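Local coordinates for putative glycosyl hydrolase (Bacteroides thetaiotaomicron VPI-5482, PDB 3K11), which probably acts as a glycosyl hydrolase of family 88 on carbohydrate, though its own substrate is not established, at residues Tyr182-Gly187 against Gln195-Trp200; Lys180-Arg183 against Phe189-Asn192; Cys335-Ile340 against Gly407-Arg412; Thr274-Leu279 against Lys342-Ala347. All coordinates share one frame; numbering follows the deposited sequence. Where two conformers were deposited one is given.

Interaction 1. Residues Tyr182-Gly187 against Gln195-Trp200; sequences YRLADG and QRNTLW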
loop_
_atom_site.group_PDB
_atom_site.type_symbol
_atom_site.label_atom_id
_atom_site.label_comp_id
_atom_site.label_asym_id
_atom_site.label_seq_id
_atom_site.Cartn_x
_atom_site.Cartn_y
_atom_site.Cartn_z
ATOM N N TYR A 182 15.785 -1.520 34.322
ATOM C CA TYR A 182 15.579 -0.102 34.115
ATOM C C TYR A 182 14.145 0.176 33.643
ATOM O O TYR A 182 13.552 -0.602 32.868
ATOM C CB TYR A 182 16.528 0.425 33.047
ATOM C CG TYR A 182 16.445 1.927 32.893
ATOM C CD1 TYR A 182 17.016 2.759 33.834
ATOM C CD2 TYR A 182 15.815 2.516 31.820
ATOM C CE1 TYR A 182 16.913 4.137 33.730
ATOM C CE2 TYR A 182 15.722 3.893 31.704
ATOM C CZ TYR A 182 16.255 4.699 32.677
ATOM O OH TYR A 182 16.193 6.059 32.594
ATOM N N ARG A 183 13.599 1.283 34.149
ATOM C CA ARG A 183 12.244 1.702 33.799
ATOM C C ARG A 183 12.220 3.205 33.565
ATOM O O ARG A 183 13.050 3.944 34.107
ATOM C CB ARG A 183 11.299 1.422 34.945
ATOM C CG ARG A 183 11.113 -0.067 35.294
ATOM C CD ARG A 183 10.599 -0.151 36.648
ATOM N NE ARG A 183 10.328 -1.488 37.217
ATOM C CZ ARG A 183 9.107 -2.007 37.440
ATOM N NH1 ARG A 183 7.993 -1.383 37.034
ATOM N NH2 ARG A 183 8.992 -3.171 38.069
ATOM N N LEU A 184 11.221 3.646 32.809
ATOM C CA LEU A 184 10.904 5.066 32.685
ATOM C C LEU A 184 10.424 5.590 34.026
ATOM O O LEU A 184 10.197 4.805 34.951
ATOM C CB LEU A 184 9.792 5.291 31.640
ATOM C CG LEU A 184 10.017 4.937 30.161
ATOM C CD1 LEU A 184 8.821 5.372 29.300
ATOM C CD2 LEU A 184 11.324 5.516 29.630
ATOM N N ALA A 185 10.244 6.906 34.151
ATOM C CA ALA A 185 9.791 7.500 35.420
ATOM C C ALA A 185 8.458 6.898 35.884
ATOM O O ALA A 185 8.243 6.666 37.094
ATOM C CB ALA A 185 9.677 9.029 35.298
ATOM N N ASP A 186 7.593 6.599 34.923
ATOM C CA ASP A 186 6.293 6.039 35.211
ATOM C C ASP A 186 6.297 4.533 35.434
ATOM O O ASP A 186 5.237 3.942 35.605
ATOM C CB ASP A 186 5.306 6.413 34.139
ATOM C CG ASP A 186 5.511 5.665 32.853
ATOM O OD1 ASP A 186 6.456 4.865 32.703
ATOM O OD2 ASP A 186 4.692 5.908 31.967
ATOM N N GLY A 187 7.470 3.915 35.440
ATOM C CA GLY A 187 7.583 2.494 35.793
ATOM C C GLY A 187 7.643 1.578 34.589
ATOM O O GLY A 187 7.892 0.398 34.741
ATOM N N GLN A 195 19.124 4.521 22.493
ATOM C CA GLN A 195 19.011 5.882 22.943
ATOM C C GLN A 195 18.527 5.820 24.397
ATOM O O GLN A 195 17.999 4.791 24.849
ATOM C CB GLN A 195 17.980 6.660 22.137
ATOM C CG GLN A 195 18.283 6.793 20.627
ATOM C CD GLN A 195 19.444 7.732 20.282
ATOM O OE1 GLN A 195 19.913 8.516 21.135
ATOM N NE2 GLN A 195 19.922 7.656 19.011
ATOM N N ARG A 196 18.732 6.911 25.117
ATOM C CA ARG A 196 18.188 7.028 26.477
ATOM C C ARG A 196 16.679 6.858 26.458
ATOM O O ARG A 196 16.001 7.286 25.519
ATOM C CB ARG A 196 18.464 8.393 27.069
ATOM C CG ARG A 196 19.905 8.662 27.392
ATOM C CD ARG A 196 19.994 9.687 28.500
ATOM N NE ARG A 196 21.367 10.147 28.694
ATOM C CZ ARG A 196 21.848 11.309 28.259
ATOM N NH1 ARG A 196 21.079 12.201 27.621
ATOM N NH2 ARG A 196 23.120 11.599 28.484
ATOM N N ASN A 197 16.155 6.221 27.497
ATOM C CA ASN A 197 14.724 6.112 27.712
ATOM C C ASN A 197 13.966 5.710 26.454
ATOM O O ASN A 197 13.056 6.405 25.972
ATOM C CB ASN A 197 14.171 7.431 28.306
ATOM C CG ASN A 197 14.540 7.578 29.780
ATOM O OD1 ASN A 197 15.243 6.759 30.319
ATOM N ND2 ASN A 197 14.000 8.562 30.433
ATOM N N THR A 198 14.377 4.555 25.943
ATOM C CA THR A 198 13.733 3.942 24.773
ATOM C C THR A 198 12.868 2.773 25.188
ATOM O O THR A 198 13.274 1.910 25.964
ATOM C CB THR A 198 14.816 3.423 23.784
ATOM O OG1 THR A 198 15.660 4.519 23.396
ATOM C CG2 THR A 198 14.195 2.819 22.568
ATOM N N LEU A 199 11.655 2.747 24.637
ATOM C CA LEU A 199 10.799 1.606 24.756
ATOM C C LEU A 199 10.974 0.741 23.506
ATOM O O LEU A 199 10.933 1.252 22.410
ATOM C CB LEU A 199 9.348 1.995 24.921
ATOM C CG LEU A 199 8.928 2.801 26.152
ATOM C CD1 LEU A 199 7.385 3.056 26.134
ATOM C CD2 LEU A 199 9.411 2.096 27.478
ATOM N N TRP A 200 11.108 -0.559 23.741
ATOM C CA TRP A 200 11.143 -1.602 22.711
ATOM C C TRP A 200 9.856 -2.369 22.770
ATOM O O TRP A 200 9.480 -2.882 23.829
ATOM C CB TRP A 200 12.275 -2.567 23.013
ATOM C CG TRP A 200 13.633 -2.043 22.733
ATOM C CD1 TRP A 200 14.243 -0.940 23.275
ATOM C CD2 TRP A 200 14.584 -2.661 21.890
ATOM N NE1 TRP A 200 15.514 -0.825 22.788
ATOM C CE2 TRP A 200 15.766 -1.878 21.949
ATOM C CE3 TRP A 200 14.556 -3.808 21.082
ATOM C CZ2 TRP A 200 16.931 -2.218 21.245
ATOM C CZ3 TRP A 200 15.692 -4.130 20.352
ATOM C CH2 TRP A 200 16.881 -3.352 20.460
HETATM O O HOH W 1 14.179 8.709 33.300
#
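Tyr-182 and Asn-197 carry the polar part of this contact: the phenol OH gives its hydrogen to Asn-197 OD1 over a short 2.6 Å. The oxygen lies at the edge of the tyrosine ring, in its plane, and the phenol meets a lone pair of OD1 in the carbonyl plane, at a C=O...donor angle of 143°. Ring and amide planes are turned 36° from each other. Asn-197 sets its CG beside its own backbone N (chi1 -75°), which carries the amide across to the phenol. Its ND2 looks to other partners, donating to a water at 2.9 Å and to Glu-254; that water reaches the Tyr-182 OH only weakly.

The apolar part belongs to Leu-184, whose two methyls divide the work. CD2 packs on CB of Asn-197 at 3.7 Å, while CD1 meets CD2 of Leu-199 at 3.8 Å. Trp-252 of strand 247-253 and Arg-239 of helix 222-240 also touch both leucines.

Within 182-187 the backbone makes a type I turn from Leu-184 to Gly-187, closed by the bond from Gly-187 N to Leu-184 O at 2.9 Å. In 195-200 Asn-197 takes positive phi, and two successive residues, Asn-197 and Thr-198, stand opposite the single Arg-191. This is a G1 beta bulge, leading directly into strand 198-200, outermost in this chain's small antiparallel sheet.

Interaction 2. Residues Lys180-Arg183 against Phe189-Asn192; sequences KEYR and FARN. With EDO (1,2-ethanediol), chain I.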
loop_
_atom_site.group_PDB
_atom_site.type_symbol
_atom_site.label_atom_id
_atom_site.label_comp_id
_atom_site.label_asym_id
_atom_site.label_seq_id
_atom_site.Cartn_x
_atom_site.Cartn_y
_atom_site.Cartn_z
ATOM N N LYS A 180 15.288 -4.720 39.461
ATOM C CA LYS A 180 16.512 -4.223 38.883
ATOM C C LYS A 180 16.421 -3.650 37.477
ATOM O O LYS A 180 17.151 -2.721 37.136
ATOM C CB LYS A 180 17.517 -5.339 38.898
ATOM C CG LYS A 180 17.829 -5.798 40.329
ATOM C CD LYS A 180 18.956 -6.800 40.306
ATOM C CE LYS A 180 19.296 -7.294 41.736
ATOM N NZ LYS A 180 20.380 -8.359 41.719
ATOM N N GLU A 181 15.555 -4.213 36.654
ATOM C CA GLU A 181 15.386 -3.730 35.288
ATOM C C GLU A 181 15.109 -2.224 35.237
ATOM O O GLU A 181 14.289 -1.727 36.005
ATOM C CB GLU A 181 14.231 -4.490 34.614
ATOM C CG GLU A 181 13.820 -3.992 33.215
ATOM C CD GLU A 181 14.985 -3.842 32.246
ATOM O OE1 GLU A 181 15.796 -4.794 32.108
ATOM O OE2 GLU A 181 15.107 -2.767 31.627
ATOM N N TYR A 182 15.785 -1.520 34.322
ATOM C CA TYR A 182 15.579 -0.102 34.115
ATOM C C TYR A 182 14.145 0.176 33.643
ATOM O O TYR A 182 13.552 -0.602 32.868
ATOM C CB TYR A 182 16.528 0.425 33.047
ATOM C CG TYR A 182 16.445 1.927 32.893
ATOM C CD1 TYR A 182 17.016 2.759 33.834
ATOM C CD2 TYR A 182 15.815 2.516 31.820
ATOM C CE1 TYR A 182 16.913 4.137 33.730
ATOM C CE2 TYR A 182 15.722 3.893 31.704
ATOM C CZ TYR A 182 16.255 4.699 32.677
ATOM O OH TYR A 182 16.193 6.059 32.594
ATOM N N ARG A 183 13.599 1.283 34.149
ATOM C CA ARG A 183 12.244 1.702 33.799
ATOM C C ARG A 183 12.220 3.205 33.565
ATOM O O ARG A 183 13.050 3.944 34.107
ATOM C CB ARG A 183 11.299 1.422 34.945
ATOM C CG ARG A 183 11.113 -0.067 35.294
ATOM C CD ARG A 183 10.599 -0.151 36.648
ATOM N NE ARG A 183 10.328 -1.488 37.217
ATOM C CZ ARG A 183 9.107 -2.007 37.440
ATOM N NH1 ARG A 183 7.993 -1.383 37.034
ATOM N NH2 ARG A 183 8.992 -3.171 38.069
ATOM N N PHE A 189 8.826 -0.685 31.738
ATOM C CA PHE A 189 10.111 -1.336 31.407
ATOM C C PHE A 189 10.718 -0.634 30.184
ATOM O O PHE A 189 10.054 -0.511 29.178
ATOM C CB PHE A 189 9.922 -2.813 31.085
ATOM C CG PHE A 189 9.423 -3.651 32.249
ATOM C CD1 PHE A 189 10.065 -3.623 33.464
ATOM C CD2 PHE A 189 8.363 -4.542 32.071
ATOM C CE1 PHE A 189 9.621 -4.445 34.517
ATOM C CE2 PHE A 189 7.942 -5.356 33.121
ATOM C CZ PHE A 189 8.557 -5.289 34.314
ATOM N N ALA A 190 12.008 -0.239 30.277
ATOM C CA ALA A 190 12.677 0.553 29.239
ATOM C C ALA A 190 14.126 0.131 29.086
ATOM O O ALA A 190 14.644 -0.718 29.848
ATOM C CB ALA A 190 12.615 2.035 29.615
ATOM N N ARG A 191 14.774 0.716 28.089
ATOM C CA ARG A 191 16.202 0.515 27.826
ATOM C C ARG A 191 16.861 1.849 27.616
ATOM O O ARG A 191 16.204 2.839 27.304
ATOM C CB ARG A 191 16.420 -0.349 26.585
ATOM C CG ARG A 191 15.659 -1.642 26.612
ATOM C CD ARG A 191 16.197 -2.619 25.625
ATOM N NE ARG A 191 15.265 -3.727 25.447
ATOM C CZ ARG A 191 15.438 -4.714 24.581
ATOM N NH1 ARG A 191 16.516 -4.760 23.825
ATOM N NH2 ARG A 191 14.518 -5.655 24.467
ATOM N N ASN A 192 18.177 1.869 27.763
ATOM C CA ASN A 192 18.966 3.050 27.403
ATOM C C ASN A 192 19.790 2.783 26.121
ATOM O O ASN A 192 20.752 3.481 25.829
ATOM C CB ASN A 192 19.815 3.485 28.599
ATOM C CG ASN A 192 18.982 4.140 29.639
ATOM O OD1 ASN A 192 18.311 5.138 29.364
ATOM N ND2 ASN A 192 18.948 3.547 30.824
HETATM C C1 EDO I . 14.933 -8.789 22.092
HETATM O O1 EDO I . 14.012 -8.089 22.922
HETATM C C2 EDO I . 15.853 -7.764 21.457
HETATM O O2 EDO I . 16.868 -7.493 22.394
#
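Tyr-182 swings its ring toward Asn-192 with CG anti to the backbone N (chi1 -174°), and Asn-192 replies with CG beside its own N (chi1 -74°), so that the amide comes in over one ring face. ND2 sits 3.2 Å above the plane of the Tyr-182 ring, over its centre, and the amide is tilted 58° to the ring. The other end of that amide is fixed by Asn-197, whose backbone N bonds to Asn-192 OD1.

Ala-190 CB packs against Tyr-182 CD2 at 3.9 Å. On the far side of the backbone, Arg-183 and Phe-189 run side by side in the same direction; Phe-189 CE1 lies 3.8 Å over the centre of the guanidinium of Arg-183, whose NH groups are engaged by Gly-187, Ile-178 and Glu-228.

Arg-191 points elsewhere, holding both hydroxyls of a bound 1,2-ethanediol: NH1 to O2 at 3.1 Å, NH2 to O1 at 2.9 Å. Asp-145 also bonds this diol, probably a crystallisation additive.

Between the backbones, Ala-190 N donates to Tyr-182 O at 3.0 Å. Arg-183 and Phe-189 face each other there as a single beta bridge, closing the hairpin-like loop that follows helix 167-180.

Interaction 3. Residues Cys335-Ile340 against Gly407-Arg412; sequences CLAHAI and GAEMIR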
loop_
_atom_site.group_PDB
_atom_site.type_symbol
_atom_site.label_atom_id
_atom_site.label_comp_id
_atom_site.label_asym_id
_atom_site.label_seq_id
_atom_site.Cartn_x
_atom_site.Cartn_y
_atom_site.Cartn_z
ATOM N N CYS A 335 -1.613 -16.851 17.905
ATOM C CA CYS A 335 -2.496 -15.917 18.579
ATOM C C CYS A 335 -3.928 -16.013 18.092
ATOM O O CYS A 335 -4.856 -15.895 18.869
ATOM C CB CYS A 335 -2.028 -14.499 18.386
ATOM S SG CYS A 335 -0.457 -14.216 19.288
ATOM N N LEU A 336 -4.088 -16.150 16.785
ATOM C CA LEU A 336 -5.418 -16.190 16.193
ATOM C C LEU A 336 -6.147 -17.462 16.569
ATOM O O LEU A 336 -7.316 -17.408 17.002
ATOM C CB LEU A 336 -5.330 -16.010 14.682
ATOM C CG LEU A 336 -4.879 -14.660 14.151
ATOM C CD1 LEU A 336 -4.584 -14.770 12.622
ATOM C CD2 LEU A 336 -5.875 -13.477 14.520
ATOM N N ALA A 337 -5.474 -18.612 16.470
ATOM C CA ALA A 337 -6.109 -19.890 16.851
ATOM C C ALA A 337 -6.484 -19.856 18.330
ATOM O O ALA A 337 -7.572 -20.315 18.719
ATOM C CB ALA A 337 -5.169 -21.047 16.553
ATOM N N HIS A 338 -5.581 -19.327 19.161
ATOM C CA HIS A 338 -5.819 -19.257 20.610
ATOM C C HIS A 338 -7.054 -18.397 20.941
ATOM O O HIS A 338 -7.913 -18.790 21.735
ATOM C CB HIS A 338 -4.604 -18.674 21.305
ATOM C CG HIS A 338 -4.661 -18.764 22.792
ATOM N ND1 HIS A 338 -4.688 -19.980 23.443
ATOM C CD2 HIS A 338 -4.678 -17.807 23.757
ATOM C CE1 HIS A 338 -4.762 -19.765 24.751
ATOM N NE2 HIS A 338 -4.730 -18.460 24.971
ATOM N N ALA A 339 -7.113 -17.229 20.297
ATOM C CA ALA A 339 -8.195 -16.267 20.520
ATOM C C ALA A 339 -9.530 -16.868 20.064
ATOM O O ALA A 339 -10.551 -16.624 20.688
ATOM C CB ALA A 339 -7.928 -14.948 19.773
ATOM N N ILE A 340 -9.523 -17.652 18.983
ATOM C CA ILE A 340 -10.747 -18.334 18.563
ATOM C C ILE A 340 -11.125 -19.390 19.591
ATOM O O ILE A 340 -12.308 -19.452 20.028
ATOM C CB ILE A 340 -10.613 -19.025 17.175
ATOM C CG1 ILE A 340 -10.402 -17.980 16.058
ATOM C CG2 ILE A 340 -11.887 -19.847 16.869
ATOM C CD1 ILE A 340 -9.783 -18.562 14.722
ATOM N N GLY A 407 1.282 -24.760 15.941
ATOM C CA GLY A 407 0.843 -26.109 15.594
ATOM C C GLY A 407 0.001 -26.677 16.693
ATOM O O GLY A 407 -1.072 -27.215 16.451
ATOM N N ALA A 408 0.493 -26.562 17.919
ATOM C CA ALA A 408 -0.257 -27.055 19.076
ATOM C C ALA A 408 -1.659 -26.472 19.138
ATOM O O ALA A 408 -2.627 -27.189 19.394
ATOM C CB ALA A 408 0.483 -26.715 20.362
ATOM N N GLU A 409 -1.760 -25.171 18.896
ATOM C CA GLU A 409 -3.023 -24.471 18.987
ATOM C C GLU A 409 -3.914 -24.746 17.781
ATOM O O GLU A 409 -5.165 -24.867 17.898
ATOM C CB GLU A 409 -2.775 -22.955 19.152
ATOM C CG GLU A 409 -3.919 -22.229 19.797
ATOM C CD GLU A 409 -4.165 -22.609 21.248
ATOM O OE1 GLU A 409 -3.281 -23.168 21.883
ATOM O OE2 GLU A 409 -5.268 -22.344 21.712
HETATM N N MSE A 410 -3.305 -24.921 16.625
HETATM C CA MSE A 410 -4.072 -25.364 15.457
HETATM C C MSE A 410 -4.688 -26.740 15.658
HETATM O O MSE A 410 -5.839 -26.984 15.242
HETATM C CB MSE A 410 -3.207 -25.364 14.177
HETATM C CG MSE A 410 -2.872 -24.013 13.601
HETATM SE SE MSE A 410 -4.375 -23.023 13.028
HETATM C CE MSE A 410 -5.248 -24.319 11.957
ATOM N N ILE A 411 -3.998 -27.639 16.339
ATOM C CA ILE A 411 -4.577 -28.959 16.628
ATOM C C ILE A 411 -5.837 -28.807 17.478
ATOM O O ILE A 411 -6.872 -29.426 17.160
ATOM C CB ILE A 411 -3.534 -29.915 17.281
ATOM C CG1 ILE A 411 -2.487 -30.305 16.221
ATOM C CG2 ILE A 411 -4.197 -31.198 17.962
ATOM C CD1 ILE A 411 -1.120 -30.866 16.792
ATOM N N ARG A 412 -5.765 -27.977 18.528
ATOM C CA ARG A 412 -6.945 -27.687 19.357
ATOM C C ARG A 412 -8.070 -27.139 18.496
ATOM O O ARG A 412 -9.205 -27.605 18.567
ATOM C CB ARG A 412 -6.619 -26.652 20.429
ATOM C CG ARG A 412 -7.813 -26.217 21.288
ATOM C CD ARG A 412 -8.104 -27.225 22.335
ATOM N NE ARG A 412 -7.295 -27.017 23.538
ATOM C CZ ARG A 412 -7.031 -27.960 24.449
ATOM N NH1 ARG A 412 -7.464 -29.222 24.303
ATOM N NH2 ARG A 412 -6.296 -27.650 25.509
#
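His-338 turns the edge of its imidazole to Glu-409, and ND1 donates to OE2 at 3.0 Å with an N-H...acceptor angle of 156°. From the histidine's side the bond is well placed, because OE2 lies close to the ring plane. From the glutamate's side it is not: ND1 comes down on OE2 from above the carboxylate, and the two planes stand 70° apart. The first torsion of Glu-409, which sets CG anti to the backbone N, brings that carbon to 3.4 Å from the backbone N of His-338; the chain, bent at chi2, then turns the carboxylate toward the His-338 ring.

OE2 has a second donor in Asn-341 ND2, and the other ring nitrogen of His-338, NE2, bonds to OD1 of Asp-280. Two carboxylate partners, one at each nitrogen, would be consistent with a doubly protonated ring.

Below this polar layer the contact is apolar. The methyl of Ala-337 points at the second helix and packs on CG of Glu-409 at 3.7 Å; the selenium of Met-410, a selenomethionine in this crystal, touches the same methyl at 4.1 Å. With so small a residue in the interface, the axes of the short segments approach to 8.6 Å, running in the same general direction at 34°.

The pair thus joins helix 326-342 to helix 400-416 inside the protein. Helix 265-281 adjoins the first through Cys-335 and His-338, whereas helix 347-362 covers Leu-336 and Ile-340 and meets Met-410 through Trp-358.

Interaction 4. Residues Thr274-Leu279 against Lys342-Ala347; sequences TACELL and KGWIDA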
loop_
_atom_site.group_PDB
_atom_site.type_symbol
_atom_site.label_atom_id
_atom_site.label_comp_id
_atom_site.label_asym_id
_atom_site.label_seq_id
_atom_site.Cartn_x
_atom_site.Cartn_y
_atom_site.Cartn_z
ATOM N N THR A 274 1.775 -11.087 23.870
ATOM C CA THR A 274 1.648 -10.518 25.224
ATOM C C THR A 274 0.196 -10.373 25.641
ATOM O O THR A 274 -0.199 -10.740 26.756
ATOM C CB THR A 274 2.302 -9.131 25.291
ATOM O OG1 THR A 274 3.688 -9.284 25.001
ATOM C CG2 THR A 274 2.175 -8.528 26.685
ATOM N N ALA A 275 -0.628 -9.837 24.747
ATOM C CA ALA A 275 -2.065 -9.731 25.030
ATOM C C ALA A 275 -2.664 -11.102 25.326
ATOM O O ALA A 275 -3.445 -11.246 26.257
ATOM C CB ALA A 275 -2.764 -9.049 23.863
ATOM N N CYS A 276 -2.314 -12.136 24.542
ATOM C CA CYS A 276 -2.780 -13.498 24.827
ATOM C C CYS A 276 -2.296 -14.005 26.172
ATOM O O CYS A 276 -3.087 -14.549 26.918
ATOM C CB CYS A 276 -2.326 -14.475 23.728
ATOM S SG CYS A 276 -3.113 -14.193 22.116
ATOM N N GLU A 277 -1.009 -13.828 26.488
ATOM C CA GLU A 277 -0.502 -14.287 27.769
ATOM C C GLU A 277 -1.180 -13.609 28.960
ATOM O O GLU A 277 -1.464 -14.248 29.993
ATOM C CB GLU A 277 0.990 -14.071 27.836
ATOM C CG GLU A 277 1.823 -14.947 26.878
ATOM C CD GLU A 277 1.954 -16.365 27.332
ATOM O OE1 GLU A 277 1.091 -17.174 26.965
ATOM O OE2 GLU A 277 2.980 -16.690 27.964
ATOM N N LEU A 278 -1.421 -12.310 28.831
ATOM C CA LEU A 278 -2.085 -11.518 29.871
ATOM C C LEU A 278 -3.552 -11.872 29.992
ATOM O O LEU A 278 -4.052 -12.089 31.089
ATOM C CB LEU A 278 -1.892 -10.021 29.588
ATOM C CG LEU A 278 -2.478 -9.023 30.576
ATOM C CD1 LEU A 278 -2.002 -9.324 31.976
ATOM C CD2 LEU A 278 -2.149 -7.564 30.155
ATOM N N LEU A 279 -4.240 -11.974 28.858
ATOM C CA LEU A 279 -5.639 -12.369 28.877
ATOM C C LEU A 279 -5.886 -13.829 29.356
ATOM O O LEU A 279 -6.977 -14.173 29.863
ATOM C CB LEU A 279 -6.303 -12.046 27.537
ATOM C CG LEU A 279 -6.503 -10.583 27.221
ATOM C CD1 LEU A 279 -6.798 -10.443 25.764
ATOM C CD2 LEU A 279 -7.587 -9.917 28.105
ATOM N N LYS A 342 -10.379 -19.486 22.680
ATOM C CA LYS A 342 -10.798 -18.828 23.934
ATOM C C LYS A 342 -12.102 -18.086 23.855
ATOM O O LYS A 342 -12.606 -17.660 24.869
ATOM C CB LYS A 342 -9.707 -17.860 24.441
ATOM C CG LYS A 342 -8.435 -18.536 24.816
ATOM C CD LYS A 342 -8.493 -19.267 26.186
ATOM C CE LYS A 342 -8.312 -18.348 27.341
ATOM N NZ LYS A 342 -8.035 -19.137 28.578
ATOM N N GLY A 343 -12.660 -17.925 22.672
ATOM C CA GLY A 343 -13.895 -17.185 22.480
ATOM C C GLY A 343 -13.692 -15.688 22.387
ATOM O O GLY A 343 -14.658 -14.957 22.520
ATOM N N TRP A 344 -12.456 -15.220 22.182
ATOM C CA TRP A 344 -12.168 -13.780 22.108
ATOM C C TRP A 344 -12.439 -13.156 20.745
ATOM O O TRP A 344 -12.806 -11.985 20.661
ATOM C CB TRP A 344 -10.719 -13.501 22.466
ATOM C CG TRP A 344 -10.309 -14.001 23.792
ATOM C CD1 TRP A 344 -11.072 -14.255 24.865
ATOM C CD2 TRP A 344 -8.955 -14.236 24.198
ATOM N NE1 TRP A 344 -10.286 -14.673 25.918
ATOM C CE2 TRP A 344 -8.981 -14.676 25.515
ATOM C CE3 TRP A 344 -7.731 -14.136 23.547
ATOM C CZ2 TRP A 344 -7.831 -14.991 26.203
ATOM C CZ3 TRP A 344 -6.574 -14.467 24.221
ATOM C CH2 TRP A 344 -6.635 -14.915 25.530
ATOM N N ILE A 345 -12.271 -13.934 19.681
ATOM C CA ILE A 345 -12.536 -13.478 18.315
ATOM C C ILE A 345 -13.313 -14.532 17.554
ATOM O O ILE A 345 -13.443 -15.683 17.950
ATOM C CB ILE A 345 -11.198 -13.045 17.579
ATOM C CG1 ILE A 345 -10.347 -14.269 17.171
ATOM C CG2 ILE A 345 -10.417 -11.983 18.392
ATOM C CD1 ILE A 345 -8.995 -13.942 16.463
ATOM N N ASP A 346 -13.903 -14.090 16.458
ATOM C CA ASP A 346 -14.834 -14.871 15.692
ATOM C C ASP A 346 -14.208 -15.946 14.829
ATOM O O ASP A 346 -13.260 -15.707 14.069
ATOM C CB ASP A 346 -15.608 -13.899 14.804
ATOM C CG ASP A 346 -16.797 -14.517 14.164
ATOM O OD1 ASP A 346 -17.852 -14.715 14.854
ATOM O OD2 ASP A 346 -16.673 -14.785 12.953
ATOM N N ALA A 347 -14.759 -17.153 14.919
ATOM C CA ALA A 347 -14.211 -18.294 14.176
ATOM C C ALA A 347 -14.437 -18.181 12.671
ATOM O O ALA A 347 -13.575 -18.584 11.893
ATOM C CB ALA A 347 -14.783 -19.609 14.721
HETATM O O HOH W 2 -8.701 -16.393 29.985
#
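Trp-344 faces Leu-279 from a backbone 9.5 Å away, CA to CA, where helix 326-342 has ended in a Schellman motif with Gly-343 at positive phi (83°). The gap is filled by the indole, whose six-membered ring is driven against the helical segment 274-279.

Its outer corner does most of the touching. CH2 presses on CB of Leu-279 at 3.5 Å, and CD1 of the same leucine lies over one face, toward the rim. The opposite face is covered from within the tryptophan's own segment by Lys-342, whose CB stands 3.4 Å above the plane, also off centre. The indole is therefore sandwiched between a leucine and the root of a lysine, which should restrict its tilt.

Cys-276 comes at the edge instead. Its sulfur is 5.4 Å from the centroid of the six-membered ring and 89° off the ring normal, a sulfur-aromatic contact made edge-on; SG is 4.1 Å from CZ3. The carbonyl oxygen of Cys-276 likewise lies near the ring plane, 3.8 Å from CH2. One water adds a polar connection, donating to Leu-279 O at 2.8 Å and receiving a weak bond from Lys-342 NZ.

After the tryptophan the chain turns into helix 347-362, which Asp-346 caps at its N terminus through Ala-349 N. Trp-344 thus fills a junction: helix 265-281 against its six-membered ring, Arg-289 and Met-293 of helix 289-304 alongside, and His-338 of helix 326-342 meeting its ring nearly at right angles.

The four contacts form two pairs. Interactions 1 and 2 share Tyr-182 and Arg-183, their centres about 5 Å apart, and are joined by the bonds from Thr-198 N to Arg-191 O at 2.9 Å and from Asn-197 N to Asn-192 OD1 at 3.1 Å. Interactions 3 and 4 have centres about 10 Å apart; Ala-339 O to Trp-344 N, 2.8 Å, and Ala-339 CB against Ile-345 CG1 connect them. Between the pairs there is no touch: interactions 2 and 4 are about 28 Å apart centre to centre and about 9 Å at their nearest atoms. The diol on Arg-191, probably from the crystallisation liquor, does not by itself mark a functional site.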